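Local coordinates for protein cysteine desulfurase (Stenotrophomonas maltophilia, PDB 6WCI) that probably removes sulfur from L-cysteine with the help of pyridoxal 5'-phosphate, releasing L-alanine and handing the sulfur to an acceptor, at residues F332-I345 with A352-A364. Numbering follows the deposited sequence.
Sequences FTEELRRVDGLRII and AAVVSFLIDGAHA
Leu358 N donates to Arg343 O at 2.8 Å, and the pair is closed in the other direction by Arg343 N, which donates to Leu358 O at 2.9 Å. They belong to the ladder of an antiparallel beta hairpin, in which Leu342 faces Ile359 and Ile344 faces Phe357 as non-hydrogen-bonded pairs. Toward the open end of the ladder, Asp360 N reaches Gly341 O. At the other end Ile345 N bonds to Ser356 O at 2.8 Å; beside it a water accepts a hydrogen bond from Ser356 N and lies 3.0 Å from Ile345 O, within bonding reach.

The side chains of Leu342, Ile344, Phe357 and Ile359 lie on the face turned to helix 318-336. A chi1 of 65° puts the Phe357 ring where two leucine methyls meet it obliquely from the same side, Leu342 CD1 3.7 Å from Phe357 CD2 and Leu336 CD2 4.0 Å from Phe357 CD1. That same Leu336 CD2 lies 3.6 Å from Val355 CG1, the two side chains running past each other in opposite directions. Phe332 lays CE1 3.8 Å from Val355 CB. On the reverse face Ile345 CD1 meets Leu358 CG, and Ile345 CG1 lies over the centre of the Arg343 guanidinium.

Helix, hairpin and mixed sheet are consistent with the small C-terminal domain of fold type I PLP enzymes. Strand 342-345 is an edge strand of that sheet within this chain; strand 354-359 is next, bonded on its far side to strand 397-401. Helix 408-422 adds Met415 against Phe332 and Leu336 and Arg422 against Ile359, packing on both helix end and hairpin.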
loop_
_atom_site.group_PDB
_atom_site.type_symbol
_atom_site.label_atom_id
_atom_site.label_comp_id
_atom_site.label_asym_id
_atom_site.label_seq_id
_atom_site.Cartn_x
_atom_site.Cartn_y
_atom_site.Cartn_z
ATOM N N PHE B 332 -8.422 26.614 -22.387
ATOM C CA PHE B 332 -9.380 25.527 -22.558
ATOM C C PHE B 332 -10.796 25.977 -22.234
ATOM O O PHE B 332 -11.755 25.531 -22.871
ATOM C CB PHE B 332 -8.985 24.343 -21.674
ATOM C CG PHE B 332 -9.913 23.167 -21.781
ATOM C CD1 PHE B 332 -11.059 23.090 -21.008
ATOM C CD2 PHE B 332 -9.629 22.128 -22.648
ATOM C CE1 PHE B 332 -11.908 22.001 -21.108
ATOM C CE2 PHE B 332 -10.475 21.038 -22.749
ATOM C CZ PHE B 332 -11.608 20.971 -21.982
ATOM N N THR B 333 -10.955 26.825 -21.213
ATOM C CA THR B 333 -12.292 27.254 -20.818
ATOM C C THR B 333 -12.859 28.259 -21.814
ATOM O O THR B 333 -14.046 28.200 -22.156
ATOM C CB THR B 333 -12.271 27.858 -19.409
ATOM O OG1 THR B 333 -11.863 26.863 -18.458
ATOM C CG2 THR B 333 -13.655 28.395 -19.025
ATOM N N GLU B 334 -12.026 29.193 -22.286
ATOM C CA GLU B 334 -12.493 30.187 -23.249
ATOM C C GLU B 334 -12.979 29.513 -24.524
ATOM O O GLU B 334 -14.050 29.838 -25.045
ATOM C CB GLU B 334 -11.376 31.187 -23.550
ATOM C CG GLU B 334 -11.808 32.382 -24.390
ATOM C CD GLU B 334 -10.672 33.356 -24.641
ATOM O OE1 GLU B 334 -9.502 32.972 -24.437
ATOM O OE2 GLU B 334 -10.947 34.508 -25.040
ATOM N N GLU B 335 -12.211 28.554 -25.032
ATOM C CA GLU B 335 -12.639 27.829 -26.222
ATOM C C GLU B 335 -13.791 26.876 -25.919
ATOM O O GLU B 335 -14.664 26.675 -26.768
ATOM C CB GLU B 335 -11.457 27.068 -26.829
ATOM C CG GLU B 335 -10.216 27.922 -27.077
ATOM C CD GLU B 335 -10.448 29.017 -28.104
ATOM O OE1 GLU B 335 -10.120 30.191 -27.825
ATOM O OE2 GLU B 335 -10.968 28.697 -29.191
ATOM N N LEU B 336 -13.823 26.282 -24.720
ATOM C CA LEU B 336 -14.934 25.387 -24.405
ATOM C C LEU B 336 -16.260 26.140 -24.363
ATOM O O LEU B 336 -17.278 25.643 -24.858
ATOM C CB LEU B 336 -14.697 24.668 -23.079
ATOM C CG LEU B 336 -15.413 23.319 -22.949
ATOM C CD1 LEU B 336 -14.786 22.268 -23.874
ATOM C CD2 LEU B 336 -15.412 22.837 -21.509
ATOM N N ARG B 337 -16.266 27.345 -23.785
ATOM C CA ARG B 337 -17.500 28.117 -23.668
ATOM C C ARG B 337 -18.043 28.570 -25.017
ATOM O O ARG B 337 -19.192 29.019 -25.084
ATOM C CB ARG B 337 -17.283 29.328 -22.751
ATOM C CG ARG B 337 -17.150 28.980 -21.279
ATOM C CD ARG B 337 -17.247 30.210 -20.391
ATOM N NE ARG B 337 -17.185 29.872 -18.970
ATOM C CZ ARG B 337 -18.203 29.377 -18.265
ATOM N NH1 ARG B 337 -19.373 29.153 -18.851
ATOM N NH2 ARG B 337 -18.056 29.097 -16.970
ATOM N N ARG B 338 -17.254 28.459 -26.087
ATOM C CA ARG B 338 -17.750 28.708 -27.437
ATOM C C ARG B 338 -18.616 27.570 -27.961
ATOM O O ARG B 338 -19.278 27.740 -28.988
ATOM C CB ARG B 338 -16.576 28.947 -28.399
ATOM C CG ARG B 338 -15.579 30.015 -27.944
ATOM C CD ARG B 338 -14.506 30.286 -28.997
ATOM N NE ARG B 338 -13.371 31.034 -28.455
ATOM C CZ ARG B 338 -13.339 32.356 -28.300
ATOM N NH1 ARG B 338 -14.381 33.101 -28.647
ATOM N NH2 ARG B 338 -12.256 32.936 -27.796
ATOM N N VAL B 339 -18.630 26.426 -27.288
ATOM C CA VAL B 339 -19.425 25.288 -27.737
ATOM C C VAL B 339 -20.887 25.546 -27.402
ATOM O O VAL B 339 -21.229 25.895 -26.264
ATOM C CB VAL B 339 -18.920 23.981 -27.105
ATOM C CG1 VAL B 339 -19.891 22.838 -27.372
ATOM C CG2 VAL B 339 -17.531 23.650 -27.651
ATOM N N ASP B 340 -21.755 25.391 -28.394
ATOM C CA ASP B 340 -23.161 25.705 -28.198
ATOM C C ASP B 340 -23.836 24.625 -27.360
ATOM O O ASP B 340 -23.623 23.427 -27.578
ATOM C CB ASP B 340 -23.853 25.858 -29.550
ATOM C CG ASP B 340 -25.278 26.336 -29.419
ATOM O OD1 ASP B 340 -25.507 27.349 -28.725
ATOM O OD2 ASP B 340 -26.169 25.695 -30.014
ATOM N N GLY B 341 -24.648 25.055 -26.397
ATOM C CA GLY B 341 -25.316 24.133 -25.507
ATOM C C GLY B 341 -24.426 23.506 -24.459
ATOM O O GLY B 341 -24.829 22.516 -23.836
ATOM N N LEU B 342 -23.232 24.049 -24.239
ATOM C CA LEU B 342 -22.284 23.473 -23.297
ATOM C C LEU B 342 -22.433 24.141 -21.937
ATOM O O LEU B 342 -22.498 25.372 -21.841
ATOM C CB LEU B 342 -20.849 23.618 -23.803
ATOM C CG LEU B 342 -19.783 22.953 -22.919
ATOM C CD1 LEU B 342 -18.782 22.186 -23.772
ATOM C CD2 LEU B 342 -19.073 23.986 -22.060
ATOM N N ARG B 343 -22.463 23.321 -20.893
ATOM C CA ARG B 343 -22.642 23.766 -19.519
ATOM C C ARG B 343 -21.467 23.261 -18.693
ATOM O O ARG B 343 -21.203 22.056 -18.663
ATOM C CB ARG B 343 -23.974 23.250 -18.976
ATOM C CG ARG B 343 -24.070 23.085 -17.483
ATOM C CD ARG B 343 -25.531 23.166 -17.094
ATOM N NE ARG B 343 -25.854 22.763 -15.727
ATOM C CZ ARG B 343 -25.378 23.333 -14.625
ATOM N NH1 ARG B 343 -24.488 24.317 -14.697
ATOM N NH2 ARG B 343 -25.780 22.898 -13.442
ATOM N N ILE B 344 -20.750 24.182 -18.056
ATOM C CA ILE B 344 -19.621 23.848 -17.195
ATOM C C ILE B 344 -20.123 23.779 -15.760
ATOM O O ILE B 344 -20.701 24.740 -15.246
ATOM C CB ILE B 344 -18.490 24.877 -17.331
ATOM C CG1 ILE B 344 -17.846 24.784 -18.719
ATOM C CG2 ILE B 344 -17.455 24.673 -16.238
ATOM C CD1 ILE B 344 -16.911 25.940 -19.057
ATOM N N ILE B 345 -19.898 22.647 -15.108
ATOM C CA ILE B 345 -20.325 22.441 -13.731
ATOM C C ILE B 345 -19.114 22.709 -12.847
ATOM O O ILE B 345 -18.228 21.861 -12.695
ATOM C CB ILE B 345 -20.912 21.044 -13.530
ATOM C CG1 ILE B 345 -22.264 20.968 -14.241
ATOM C CG2 ILE B 345 -21.081 20.733 -12.048
ATOM C CD1 ILE B 345 -22.737 19.572 -14.511
ATOM N N ALA B 352 -8.624 25.061 -10.065
ATOM C CA ALA B 352 -7.567 24.295 -10.714
ATOM C C ALA B 352 -8.032 23.840 -12.098
ATOM O O ALA B 352 -9.217 23.897 -12.426
ATOM C CB ALA B 352 -7.164 23.092 -9.853
ATOM N N ALA B 353 -7.085 23.354 -12.912
ATOM C CA ALA B 353 -7.355 23.061 -14.325
ATOM C C ALA B 353 -8.172 21.776 -14.508
ATOM O O ALA B 353 -7.789 20.850 -15.222
ATOM C CB ALA B 353 -6.052 22.987 -15.116
ATOM N N VAL B 354 -9.348 21.754 -13.890
ATOM C CA VAL B 354 -10.287 20.643 -14.000
ATOM C C VAL B 354 -11.616 21.204 -14.485
ATOM O O VAL B 354 -12.135 22.161 -13.903
ATOM C CB VAL B 354 -10.448 19.906 -12.654
ATOM C CG1 VAL B 354 -11.540 18.850 -12.734
ATOM C CG2 VAL B 354 -9.120 19.292 -12.229
ATOM N N VAL B 355 -12.161 20.623 -15.551
ATOM C CA VAL B 355 -13.399 21.106 -16.158
ATOM C C VAL B 355 -14.346 19.926 -16.329
ATOM O O VAL B 355 -14.101 19.044 -17.161
ATOM C CB VAL B 355 -13.153 21.796 -17.507
ATOM C CG1 VAL B 355 -14.476 22.178 -18.135
ATOM C CG2 VAL B 355 -12.245 23.011 -17.343
ATOM N N SER B 356 -15.425 19.905 -15.551
ATOM C CA SER B 356 -16.510 18.957 -15.749
ATOM C C SER B 356 -17.631 19.673 -16.495
ATOM O O SER B 356 -18.000 20.791 -16.128
ATOM C CB SER B 356 -17.019 18.413 -14.412
ATOM O OG SER B 356 -16.050 17.592 -13.768
ATOM N N PHE B 357 -18.168 19.039 -17.537
ATOM C CA PHE B 357 -19.129 19.727 -18.393
ATOM C C PHE B 357 -20.155 18.751 -18.950
ATOM O O PHE B 357 -19.945 17.535 -18.979
ATOM C CB PHE B 357 -18.437 20.465 -19.550
ATOM C CG PHE B 357 -17.749 19.547 -20.531
ATOM C CD1 PHE B 357 -16.454 19.119 -20.306
ATOM C CD2 PHE B 357 -18.398 19.117 -21.678
ATOM C CE1 PHE B 357 -15.818 18.275 -21.202
ATOM C CE2 PHE B 357 -17.769 18.271 -22.573
ATOM C CZ PHE B 357 -16.478 17.851 -22.336
ATOM N N LEU B 358 -21.276 19.317 -19.390
ATOM C CA LEU B 358 -22.322 18.594 -20.092
ATOM C C LEU B 358 -22.638 19.334 -21.383
ATOM O O LEU B 358 -22.327 20.519 -21.531
ATOM C CB LEU B 358 -23.598 18.464 -19.248
ATOM C CG LEU B 358 -23.627 17.443 -18.110
ATOM C CD1 LEU B 358 -24.998 17.451 -17.473
ATOM C CD2 LEU B 358 -23.299 16.063 -18.639
ATOM N N ILE B 359 -23.260 18.628 -22.322
ATOM C CA ILE B 359 -23.736 19.234 -23.562
ATOM C C ILE B 359 -25.150 18.736 -23.833
ATOM O O ILE B 359 -25.444 17.549 -23.656
ATOM C CB ILE B 359 -22.797 18.924 -24.749
ATOM C CG1 ILE B 359 -21.375 19.412 -24.448
ATOM C CG2 ILE B 359 -23.305 19.582 -26.016
ATOM C CD1 ILE B 359 -20.335 18.971 -25.445
ATOM N N ASP B 360 -26.026 19.653 -24.252
ATOM C CA ASP B 360 -27.409 19.307 -24.570
ATOM C C ASP B 360 -27.475 18.319 -25.728
ATOM O O ASP B 360 -26.924 18.565 -26.807
ATOM C CB ASP B 360 -28.203 20.566 -24.927
ATOM C CG ASP B 360 -28.960 21.139 -23.748
ATOM O OD1 ASP B 360 -29.370 20.361 -22.857
ATOM O OD2 ASP B 360 -29.154 22.373 -23.720
ATOM N N GLY B 361 -28.181 17.210 -25.514
ATOM C CA GLY B 361 -28.309 16.182 -26.523
ATOM C C GLY B 361 -27.205 15.150 -26.516
ATOM O O GLY B 361 -27.284 14.179 -27.279
ATOM N N ALA B 362 -26.188 15.320 -25.675
ATOM C CA ALA B 362 -25.012 14.459 -25.656
ATOM C C ALA B 362 -24.922 13.754 -24.313
ATOM O O ALA B 362 -24.810 14.408 -23.271
ATOM C CB ALA B 362 -23.740 15.269 -25.917
ATOM N N HIS B 363 -24.974 12.425 -24.337
ATOM C CA HIS B 363 -24.662 11.652 -23.147
ATOM C C HIS B 363 -23.178 11.771 -22.830
ATOM O O HIS B 363 -22.325 11.695 -23.723
ATOM C CB HIS B 363 -25.037 10.183 -23.340
ATOM C CG HIS B 363 -26.500 9.905 -23.194
ATOM N ND1 HIS B 363 -27.410 10.871 -22.822
ATOM C CD2 HIS B 363 -27.211 8.766 -23.364
ATOM C CE1 HIS B 363 -28.619 10.340 -22.775
ATOM N NE2 HIS B 363 -28.526 9.063 -23.098
ATOM N N ALA B 364 -22.875 11.968 -21.546
ATOM C CA ALA B 364 -21.486 12.093 -21.119
ATOM C C ALA B 364 -20.675 10.860 -21.495
ATOM O O ALA B 364 -19.522 10.976 -21.925
ATOM C CB ALA B 364 -21.421 12.336 -19.612
HETATM O O HOH W 1 -15.371 22.168 -13.676
#